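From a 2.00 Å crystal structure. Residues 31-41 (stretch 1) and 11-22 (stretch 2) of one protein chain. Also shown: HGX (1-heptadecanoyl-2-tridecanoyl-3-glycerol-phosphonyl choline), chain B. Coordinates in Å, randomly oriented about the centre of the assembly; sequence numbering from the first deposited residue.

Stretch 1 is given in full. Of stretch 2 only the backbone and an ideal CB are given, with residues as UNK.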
ATOM      1  N   ILE A  31       6.249  13.268   5.050  1.00 12.66           N
ATOM      2  CA  ILE A  31       5.786  11.876   5.003  1.00 12.41           C
ATOM      3  C   ILE A  31       5.868  11.330   3.555  1.00 13.93           C
ATOM      4  O   ILE A  31       6.370  10.228   3.328  1.00 13.76           O
ATOM      5  CB  ILE A  31       4.353  11.783   5.504  1.00 12.46           C
ATOM      6  CG1 ILE A  31       4.325  11.961   7.054  1.00 11.20           C
ATOM      7  CG2 ILE A  31       3.788  10.419   5.162  1.00 12.41           C
ATOM      8  CD1 ILE A  31       2.880  12.145   7.609  1.00 17.39           C
ATOM      9  N   MET A  32       5.350  12.097   2.585  1.00 12.55           N
ATOM     10  CA  MET A  32       5.310  11.585   1.202  1.00 12.76           C
ATOM     11  C   MET A  32       6.725  11.439   0.606  1.00 13.24           C
ATOM     12  O   MET A  32       6.985  10.497  -0.129  1.00 12.36           O
ATOM     13  CB  MET A  32       4.465  12.489   0.333  1.00 12.07           C
ATOM     14  CG  MET A  32       2.917  12.466   0.678  1.00 11.56           C
ATOM     15  SD  MET A  32       2.234  10.773   0.867  1.00 13.54           S
ATOM     16  CE  MET A  32       2.471  10.102  -0.780  1.00 13.70           C
ATOM     17  N   GLN A  33       7.646  12.359   0.895  1.00 12.37           N
ATOM     18  CA  GLN A  33       9.004  12.162   0.377  1.00 12.65           C
ATOM     19  C   GLN A  33       9.683  10.943   0.943  1.00 13.25           C
ATOM     20  O   GLN A  33      10.388  10.211   0.222  1.00 14.56           O
ATOM     21  CB  GLN A  33       9.880  13.425   0.511  1.00 11.67           C
ATOM     22  CG  GLN A  33       9.307  14.584  -0.365  1.00 14.36           C
ATOM     23  CD  GLN A  33      10.222  15.816  -0.430  1.00 18.90           C
ATOM     24  OE1 GLN A  33      10.796  16.244   0.582  1.00 16.15           O
ATOM     25  NE2 GLN A  33      10.334  16.387  -1.626  1.00 15.13           N
ATOM     26  N   SER A  34       9.504  10.710   2.236  1.00 12.24           N
ATOM     27  CA  SER A  34       9.993   9.505   2.847  1.00 11.93           C
ATOM     28  C   SER A  34       9.343   8.243   2.288  1.00 11.25           C
ATOM     29  O   SER A  34      10.022   7.243   1.970  1.00  9.80           O
ATOM     30  CB  SER A  34       9.722   9.545   4.364  1.00 11.46           C
ATOM     31  OG  SER A  34      10.368   8.471   4.952  1.00 11.97           O
ATOM     32  N   LEU A  35       8.022   8.289   2.125  1.00 11.41           N
ATOM     33  CA  LEU A  35       7.343   7.078   1.683  1.00 12.00           C
ATOM     34  C   LEU A  35       7.802   6.737   0.221  1.00 13.06           C
ATOM     35  O   LEU A  35       8.080   5.565  -0.132  1.00 11.93           O
ATOM     36  CB  LEU A  35       5.870   7.447   1.737  1.00 13.11           C
ATOM     37  CG  LEU A  35       4.873   6.470   1.172  1.00 18.92           C
ATOM     38  CD1 LEU A  35       5.243   5.150   1.711  1.00 26.61           C
ATOM     39  CD2 LEU A  35       3.482   6.872   1.701  1.00 22.72           C
ATOM     40  N   VAL A  36       7.871   7.777  -0.624  1.00 11.97           N
ATOM     41  CA  VAL A  36       8.280   7.554  -2.019  1.00 13.44           C
ATOM     42  C   VAL A  36       9.729   7.007  -2.133  1.00 12.27           C
ATOM     43  O   VAL A  36       9.998   6.079  -2.898  1.00 13.43           O
ATOM     44  CB  VAL A  36       8.072   8.832  -2.832  1.00 13.57           C
ATOM     45  CG1 VAL A  36       8.679   8.673  -4.240  1.00 14.57           C
ATOM     46  CG2 VAL A  36       6.515   9.073  -3.016  1.00 13.87           C
ATOM     47  N   ARG A  37      10.656   7.597  -1.377  1.00 12.64           N
ATOM     48  CA  ARG A  37      12.041   7.159  -1.395  1.00 11.75           C
ATOM     49  C   ARG A  37      12.083   5.679  -0.943  1.00 11.66           C
ATOM     50  O   ARG A  37      12.734   4.860  -1.575  1.00 10.77           O
ATOM     51  CB  ARG A  37      12.864   8.040  -0.458  1.00 12.30           C
ATOM     52  CG  ARG A  37      14.386   7.661  -0.432  1.00 18.43           C
ATOM     53  CD  ARG A  37      14.975   7.641  -1.902  1.00 23.96           C
ATOM     54  NE  ARG A  37      15.001   8.993  -2.472  1.00 24.48           N
ATOM     55  CZ  ARG A  37      15.321   9.323  -3.732  1.00 26.11           C
ATOM     56  NH1 ARG A  37      15.657   8.395  -4.637  1.00 20.06           N
ATOM     57  NH2 ARG A  37      15.326  10.631  -4.064  1.00 22.75           N
ATOM     58  N   HIS A  38      11.349   5.323   0.122  1.00 11.62           N
ATOM     59  CA  HIS A  38      11.394   3.924   0.641  1.00 10.78           C
ATOM     60  C   HIS A  38      10.763   2.970  -0.359  1.00 11.18           C
ATOM     61  O   HIS A  38      11.281   1.854  -0.590  1.00 11.27           O
ATOM     62  CB  HIS A  38      10.770   3.731   2.048  1.00 10.34           C
ATOM     63  CG  HIS A  38      11.578   4.330   3.146  1.00 10.65           C
ATOM     64  ND1 HIS A  38      12.547   3.628   3.829  1.00 16.03           N
ATOM     65  CD2 HIS A  38      11.674   5.606   3.576  1.00 11.62           C
ATOM     66  CE1 HIS A  38      13.118   4.420   4.731  1.00  8.25           C
ATOM     67  NE2 HIS A  38      12.638   5.625   4.580  1.00 16.27           N
ATOM     68  N   LEU A  39       9.679   3.411  -0.959  1.00 10.16           N
ATOM     69  CA  LEU A  39       8.976   2.570  -1.911  1.00 11.61           C
ATOM     70  C   LEU A  39       9.871   2.279  -3.130  1.00 11.66           C
ATOM     71  O   LEU A  39      10.000   1.124  -3.574  1.00 11.38           O
ATOM     72  CB  LEU A  39       7.787   3.377  -2.385  1.00 13.66           C
ATOM     73  CG  LEU A  39       6.701   2.773  -3.252  1.00 14.79           C
ATOM     74  CD1 LEU A  39       6.306   1.378  -2.824  1.00 13.88           C
ATOM     75  CD2 LEU A  39       5.499   3.773  -3.209  1.00 17.90           C
ATOM     76  N   HIS A  40      10.505   3.340  -3.652  1.00 11.39           N
ATOM     77  CA  HIS A  40      11.389   3.214  -4.789  1.00 12.31           C
ATOM     78  C   HIS A  40      12.674   2.443  -4.424  1.00 12.35           C
ATOM     79  O   HIS A  40      13.126   1.666  -5.241  1.00 11.42           O
ATOM     80  CB  HIS A  40      11.808   4.589  -5.365  1.00 11.40           C
ATOM     81  CG  HIS A  40      10.752   5.224  -6.223  1.00 12.53           C
ATOM     82  ND1 HIS A  40      11.011   5.667  -7.506  1.00 14.63           N
ATOM     83  CD2 HIS A  40       9.432   5.440  -6.011  1.00 11.08           C
ATOM     84  CE1 HIS A  40       9.905   6.180  -8.021  1.00 15.71           C
ATOM     85  NE2 HIS A  40       8.936   6.049  -7.134  1.00 12.07           N
ATOM     86  N   ASP A  41      13.209   2.630  -3.211  1.00 13.53           N
ATOM     87  CA  ASP A  41      14.370   1.828  -2.792  1.00 15.51           C
ATOM     88  C   ASP A  41      14.024   0.331  -2.683  1.00 14.20           C
ATOM     89  O   ASP A  41      14.821  -0.539  -3.016  1.00 12.66           O
ATOM     90  CB  ASP A  41      14.934   2.322  -1.472  1.00 16.18           C
ATOM     91  CG  ASP A  41      15.796   3.617  -1.644  1.00 20.57           C
ATOM     92  OD1 ASP A  41      16.125   4.004  -2.791  1.00 20.30           O
ATOM     93  OD2 ASP A  41      16.117   4.220  -0.610  1.00 21.55           O
ATOM     94  N   UNK A  11      16.889   8.976 -11.858  1.00 20.18           N
ATOM     95  CA  UNK A  11      16.281  10.259 -12.224  1.00 20.76           C
ATOM     96  C   UNK A  11      14.774  10.157 -12.035  1.00 17.92           C
ATOM     97  O   UNK A  11      14.106  11.084 -11.637  1.00 17.04           O
ATOM     98  CB  UNK A  11      16.623  10.646 -13.664  1.00 20.76           C
ATOM     99  N   UNK A  12      14.230   8.986 -12.291  1.00 17.21           N
ATOM    100  CA  UNK A  12      12.777   8.798 -12.120  1.00 15.45           C
ATOM    101  C   UNK A  12      12.435   8.946 -10.602  1.00 15.64           C
ATOM    102  O   UNK A  12      11.464   9.597 -10.194  1.00 14.26           O
ATOM    103  CB  UNK A  12      12.341   7.432 -12.653  1.00 15.45           C
ATOM    104  N   UNK A  13      13.223   8.301  -9.746  1.00 16.34           N
ATOM    105  CA  UNK A  13      12.955   8.416  -8.288  1.00 16.03           C
ATOM    106  C   UNK A  13      13.136   9.818  -7.732  1.00 16.27           C
ATOM    107  O   UNK A  13      12.341  10.268  -6.881  1.00 14.67           O
ATOM    108  CB  UNK A  13      13.874   7.467  -7.516  1.00 16.03           C
ATOM    109  N   UNK A  14      14.166  10.535  -8.196  1.00 17.40           N
ATOM    110  CA  UNK A  14      14.326  11.942  -7.798  1.00 18.30           C
ATOM    111  C   UNK A  14      13.126  12.784  -8.170  1.00 18.29           C
ATOM    112  O   UNK A  14      12.631  13.574  -7.349  1.00 16.49           O
ATOM    113  CB  UNK A  14      15.581  12.537  -8.441  1.00 18.30           C
ATOM    114  N   UNK A  15      12.661  12.665  -9.433  1.00 17.61           N
ATOM    115  CA  UNK A  15      11.493  13.440  -9.867  1.00 16.20           C
ATOM    116  C   UNK A  15      10.252  13.087  -8.981  1.00 16.46           C
ATOM    117  O   UNK A  15       9.468  13.958  -8.600  1.00 14.27           O
ATOM    118  CB  UNK A  15      11.200  13.164 -11.343  1.00 16.20           C
ATOM    119  N   UNK A  16      10.073  11.804  -8.677  1.00 15.37           N
ATOM    120  CA  UNK A  16       8.905  11.391  -7.900  1.00 15.67           C
ATOM    121  C   UNK A  16       8.977  12.005  -6.489  1.00 16.33           C
ATOM    122  O   UNK A  16       8.028  12.584  -5.999  1.00 15.97           O
ATOM    123  CB  UNK A  16       8.822   9.865  -7.823  1.00 15.67           C
ATOM    124  N   UNK A  17      10.121  11.890  -5.838  1.00 15.85           N
ATOM    125  CA  UNK A  17      10.306  12.542  -4.537  1.00 17.89           C
ATOM    126  C   UNK A  17      10.166  14.053  -4.617  1.00 17.28           C
ATOM    127  O   UNK A  17       9.460  14.699  -3.797  1.00 18.40           O
ATOM    128  CB  UNK A  17      11.680  12.189  -3.964  1.00 17.89           C
ATOM    129  N   UNK A  18      10.834  14.661  -5.589  1.00 17.80           N
ATOM    130  CA  UNK A  18      10.815  16.128  -5.736  1.00 16.49           C
ATOM    131  C   UNK A  18       9.433  16.653  -6.051  1.00 16.12           C
ATOM    132  O   UNK A  18       9.110  17.806  -5.714  1.00 16.36           O
ATOM    133  CB  UNK A  18      11.785  16.567  -6.835  1.00 16.49           C
ATOM    134  N   UNK A  19       8.597  15.830  -6.687  1.00 14.81           N
ATOM    135  CA  UNK A  19       7.239  16.302  -7.006  1.00 16.24           C
ATOM    136  C   UNK A  19       6.452  16.858  -5.795  1.00 15.73           C
ATOM    137  O   UNK A  19       5.477  17.599  -5.959  1.00 16.20           O
ATOM    138  CB  UNK A  19       6.446  15.150  -7.627  1.00 16.24           C
ATOM    139  N   UNK A  20       6.831  16.443  -4.585  1.00 16.58           N
ATOM    140  CA  UNK A  20       6.118  16.837  -3.360  1.00 16.68           C
ATOM    141  C   UNK A  20       6.652  18.107  -2.687  1.00 18.17           C
ATOM    142  O   UNK A  20       6.050  18.543  -1.717  1.00 16.16           O
ATOM    143  CB  UNK A  20       6.178  15.686  -2.354  1.00 16.68           C
ATOM    144  N   UNK A  21       7.753  18.669  -3.223  1.00 19.97           N
ATOM    145  CA  UNK A  21       8.384  19.914  -2.714  1.00 23.67           C
ATOM    146  C   UNK A  21       7.466  21.083  -2.467  1.00 24.21           C
ATOM    147  O   UNK A  21       7.696  21.884  -1.583  1.00 24.75           O
ATOM    148  CB  UNK A  21       9.458  20.374  -3.702  1.00 23.67           C
ATOM    149  N   UNK A  22       6.464  21.159  -3.303  1.00 23.71           N
ATOM    150  CA  UNK A  22       5.448  22.150  -3.324  1.00 25.99           C
ATOM    151  C   UNK A  22       4.312  21.992  -2.266  1.00 25.04           C
ATOM    152  O   UNK A  22       3.458  22.899  -2.205  1.00 24.06           O
ATOM    153  CB  UNK A  22       4.845  22.158  -4.730  1.00 25.99           C
TER
HETATM  154  O11 HGX B 300      -1.113  14.777   6.608  1.00 37.44           O
HETATM  155  C11 HGX B 300      -1.905  13.899   6.460  1.00 37.44           C
HETATM  156  C12 HGX B 300      -1.524  12.522   6.897  1.00 33.82           C
HETATM  157  C13 HGX B 300      -0.887  11.773   5.753  1.00 27.66           C
HETATM  158  C14 HGX B 300      -0.771  10.361   6.259  1.00 23.76           C
HETATM  159  C15 HGX B 300      -0.109   9.493   5.264  1.00 19.48           C
HETATM  160  C16 HGX B 300       0.214   8.189   5.922  1.00 24.15           C
HETATM  161  C17 HGX B 300       0.526   7.178   4.849  1.00 24.46           C
HETATM  162  C18 HGX B 300       1.270   6.036   5.511  1.00 25.15           C
HETATM  163  C19 HGX B 300       0.877   4.709   4.902  1.00 24.28           C
HETATM  164  C20 HGX B 300       0.937   3.678   6.033  1.00 31.37           C
HETATM  165  C21 HGX B 300      -0.383   3.562   6.800  1.00 25.93           C
HETATM  166  C22 HGX B 300      -0.871   2.137   7.077  1.00 27.22           C
HETATM  167  C23 HGX B 300      -0.041   1.023   6.430  1.00 26.00           C
HETATM  168  O3  HGX B 300      -3.184  14.208   5.877  1.00 44.65           O
HETATM  169  C3  HGX B 300      -3.452  15.486   5.306  1.00 48.75           C
HETATM  170  C2  HGX B 300      -3.590  15.443   3.790  1.00 52.55           C
HETATM  171  C1  HGX B 300      -4.156  16.769   3.369  1.00 57.19           C
HETATM  172  O3P HGX B 300      -3.107  17.712   3.525  1.00 66.09           O
HETATM  173  O2  HGX B 300      -4.517  14.463   3.331  1.00 51.59           O
HETATM  174  C31 HGX B 300      -3.975  13.500   2.364  1.00 45.27           C
HETATM  175  O31 HGX B 300      -4.400  13.459   1.235  1.00 51.90           O
HETATM  176  C32 HGX B 300      -2.962  12.460   2.637  1.00 40.30           C
HETATM  177  C33 HGX B 300      -2.933  11.646   1.338  1.00 34.41           C
HETATM  178  C34 HGX B 300      -2.487  10.249   1.676  1.00 31.09           C
HETATM  179  C35 HGX B 300      -1.416   9.713   0.760  1.00 28.26           C
HETATM  180  C36 HGX B 300      -1.172   8.301   1.159  1.00 27.59           C
HETATM  181  C37 HGX B 300      -0.585   7.598  -0.049  1.00 28.16           C
HETATM  182  C38 HGX B 300      -0.126   6.263   0.462  1.00 29.72           C
HETATM  183  C39 HGX B 300      -0.065   5.252  -0.665  1.00 32.60           C
HETATM  184  C40 HGX B 300       1.254   4.497  -0.697  1.00 35.10           C
HETATM  185  C42 HGX B 300       1.248   3.214   0.137  1.00 41.26           C
HETATM  186  C43 HGX B 300       1.428   1.928  -0.691  1.00 40.66           C
HETATM  187  C44 HGX B 300       2.196   2.111  -2.004  1.00 39.72           C
HETATM  188  C45 HGX B 300       1.351   1.600  -3.167  1.00 37.53           C
HETATM  189  C46 HGX B 300       1.639   2.293  -4.513  1.00 37.58           C
HETATM  190  C47 HGX B 300       1.969   1.254  -5.578  1.00 38.11           C
HETATM  191  C48 HGX B 300       0.630   0.708  -6.027  1.00 39.23           C
HETATM  192  O1  HGX B 300      -4.903  19.442   3.764  1.00 71.20           O
HETATM  193  P1  HGX B 300      -3.471  19.118   4.201  1.00 71.30           P
HETATM  194  O4  HGX B 300      -3.137  18.963   5.674  1.00 69.58           O
HETATM  195  O5  HGX B 300      -2.439  20.159   3.477  1.00 75.13           O
HETATM  196  C4  HGX B 300      -2.507  21.573   3.762  1.00 79.85           C
HETATM  197  C5  HGX B 300      -2.913  22.405   2.535  1.00 83.90           C
HETATM  198  N1  HGX B 300      -4.358  22.744   2.371  1.00 86.63           N
HETATM  199  C6  HGX B 300      -4.448  24.055   1.696  1.00 86.88           C
HETATM  200  C7  HGX B 300      -5.119  22.825   3.644  1.00 86.77           C
HETATM  201  C8  HGX B 300      -4.983  21.745   1.482  1.00 86.85           C

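The two segments run nearly antiparallel, their helix axes 9.0 Å apart at closest approach and inclined at 160°, so successive positions of the second meet M32, Q33, V36, R37 and H40 in reverse order.

Position 11 is helical, and nothing of stretch 1 lies within 5.5 Å of its ideal CB. Stretch 1 therefore sets no preference; the residue is L11.

At position 12 the CB points sideways, 5.4 Å from H40 CE1. An aliphatic side chain could lie beside the imidazole, though many others would fit. I12 sends CG2 to the ring edge, 4.3 Å from H40 CE1, while the end of its side chain leads away.

Position 13 is more demanding. Its CB points toward stretch 1, 3.4 Å from H40 ND1 and 3.5 Å from R37 NH1, so a large group would have little room, and a nearby imidazole nitrogen asks for a polar partner. Serine suits; with its hydroxyl at H40 ND1, threonine's methyl would run into R37 NH1. In S13, OG hydrogen-bonds to H40 ND1 at 2.6 Å, near the ring plane, where the nitrogen's lone pair or proton lies; either atom could be the donor.

The CB at position 14 points away, yet R37 NH2 is 4.8 Å from it. An acidic chain that bends back could reach this charge, and aspartate or glutamate would be reasonable. D14 does so: its OD1 accepts a hydrogen bond from R37 NH2 at 3.1 Å, at the guanidinium edge, as part of a salt bridge.

Position 15 has no neighbour in stretch 1, so a polar residue is as acceptable as any. Q15 makes a weak hydrogen bond back along its own helix, from its NE2 to L11 O at 3.4 Å.

Position 16 points toward stretch 1, with V36 CG1 and H40 CE1 each 3.8 Å from the ideal CB. A small apolar side chain is favoured because the methyl alone already makes contact. A16 packs its CB 3.8 Å from V36 CG1.

Position 17 lies sideways between V36, R37 and Q33, and its CA is 5.1 Å from that of Q33. A compact branched aliphatic fits. V17 places CG2 3.6 Å from V36 CG1 and over one face of the R37 guanidinium, while its backbone O accepts a hydrogen bond from Q33 NE2 at 2.9 Å.

Position 18 points away and tolerates polar residues; D18 begins a type I turn. Position 19 is free of stretch 1. A small hydroxyl can serve the backbone there, and S19 OG donates to A16 O at 2.7 Å.

Position 20 turns its CB toward the hydrocarbon of M32, Q33 and V36, inviting a large apolar or aromatic group. F20 lays a ring face against M32 CB, 3.6 Å from the ring centroid, in a CH-pi contact; its CE2 touches V36 CG2 at 3.8 Å.

Position 21 points away, but a long acceptor could return to the Q33 amide. E21 OE2 receives Q33 NE2 at 3.0 Å.

Position 22 is out of reach and unconstrained; it is T22.

Stretch 2 11-22: LISDQAVDSFET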
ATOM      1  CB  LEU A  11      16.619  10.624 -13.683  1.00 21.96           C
ATOM      2  CG  LEU A  11      15.967  11.930 -14.227  1.00 26.14           C
ATOM      3  CD1 LEU A  11      16.399  13.189 -13.409  1.00 32.97           C
ATOM      4  CD2 LEU A  11      16.251  12.186 -15.731  1.00 29.86           C
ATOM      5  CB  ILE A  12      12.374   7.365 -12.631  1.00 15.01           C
ATOM      6  CG1 ILE A  12      12.566   7.246 -14.163  1.00 16.38           C
ATOM      7  CG2 ILE A  12      10.866   6.994 -12.147  1.00 14.81           C
ATOM      8  CD1 ILE A  12      12.537   5.697 -14.692  1.00 14.38           C
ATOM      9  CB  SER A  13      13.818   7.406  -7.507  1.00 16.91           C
ATOM     10  OG  SER A  13      13.553   6.136  -8.083  1.00 13.67           O
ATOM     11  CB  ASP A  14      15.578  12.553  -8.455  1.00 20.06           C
ATOM     12  CG  ASP A  14      16.879  12.061  -7.787  1.00 25.52           C
ATOM     13  OD1 ASP A  14      16.815  11.507  -6.662  1.00 27.41           O
ATOM     14  OD2 ASP A  14      17.975  12.274  -8.353  1.00 29.99           O
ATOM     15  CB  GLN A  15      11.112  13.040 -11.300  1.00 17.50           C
ATOM     16  CG  GLN A  15      11.853  13.648 -12.445  1.00 20.21           C
ATOM     17  CD  GLN A  15      11.383  13.025 -13.775  1.00 23.05           C
ATOM     18  OE1 GLN A  15      10.488  13.527 -14.374  1.00 27.64           O
ATOM     19  NE2 GLN A  15      11.929  11.886 -14.149  1.00 25.78           N
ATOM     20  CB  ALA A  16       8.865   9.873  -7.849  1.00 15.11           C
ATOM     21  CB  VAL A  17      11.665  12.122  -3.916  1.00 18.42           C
ATOM     22  CG1 VAL A  17      12.082  13.000  -2.662  1.00 20.24           C
ATOM     23  CG2 VAL A  17      11.666  10.653  -3.614  1.00 21.40           C
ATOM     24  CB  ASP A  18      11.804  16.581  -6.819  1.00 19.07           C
ATOM     25  CG  ASP A  18      13.258  16.377  -6.408  1.00 27.00           C
ATOM     26  OD1 ASP A  18      13.504  16.195  -5.182  1.00 30.40           O
ATOM     27  OD2 ASP A  18      14.156  16.346  -7.318  1.00 31.86           O
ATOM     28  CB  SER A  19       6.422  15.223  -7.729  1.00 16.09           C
ATOM     29  OG  SER A  19       6.011  14.171  -6.853  1.00 16.10           O
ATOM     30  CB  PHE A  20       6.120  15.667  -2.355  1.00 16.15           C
ATOM     31  CG  PHE A  20       5.195  14.514  -2.773  1.00 13.44           C
ATOM     32  CD1 PHE A  20       3.838  14.551  -2.451  1.00 13.42           C
ATOM     33  CD2 PHE A  20       5.685  13.455  -3.496  1.00 16.25           C
ATOM     34  CE1 PHE A  20       2.966  13.527  -2.817  1.00 16.43           C
ATOM     35  CE2 PHE A  20       4.830  12.382  -3.888  1.00 12.71           C
ATOM     36  CZ  PHE A  20       3.460  12.442  -3.551  1.00 17.26           C
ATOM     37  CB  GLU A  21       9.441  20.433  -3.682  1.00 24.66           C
ATOM     38  CG  GLU A  21      10.739  19.809  -3.470  1.00 30.24           C
ATOM     39  CD  GLU A  21      11.198  19.910  -2.023  1.00 36.39           C
ATOM     40  OE1 GLU A  21      10.946  20.968  -1.366  1.00 39.95           O
ATOM     41  OE2 GLU A  21      11.831  18.932  -1.558  1.00 37.08           O
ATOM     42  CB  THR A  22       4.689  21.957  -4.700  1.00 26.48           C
ATOM     43  OG1 THR A  22       4.507  20.509  -4.915  1.00 30.54           O
ATOM     44  CG2 THR A  22       5.477  22.528  -5.853  1.00 30.98           C
TER
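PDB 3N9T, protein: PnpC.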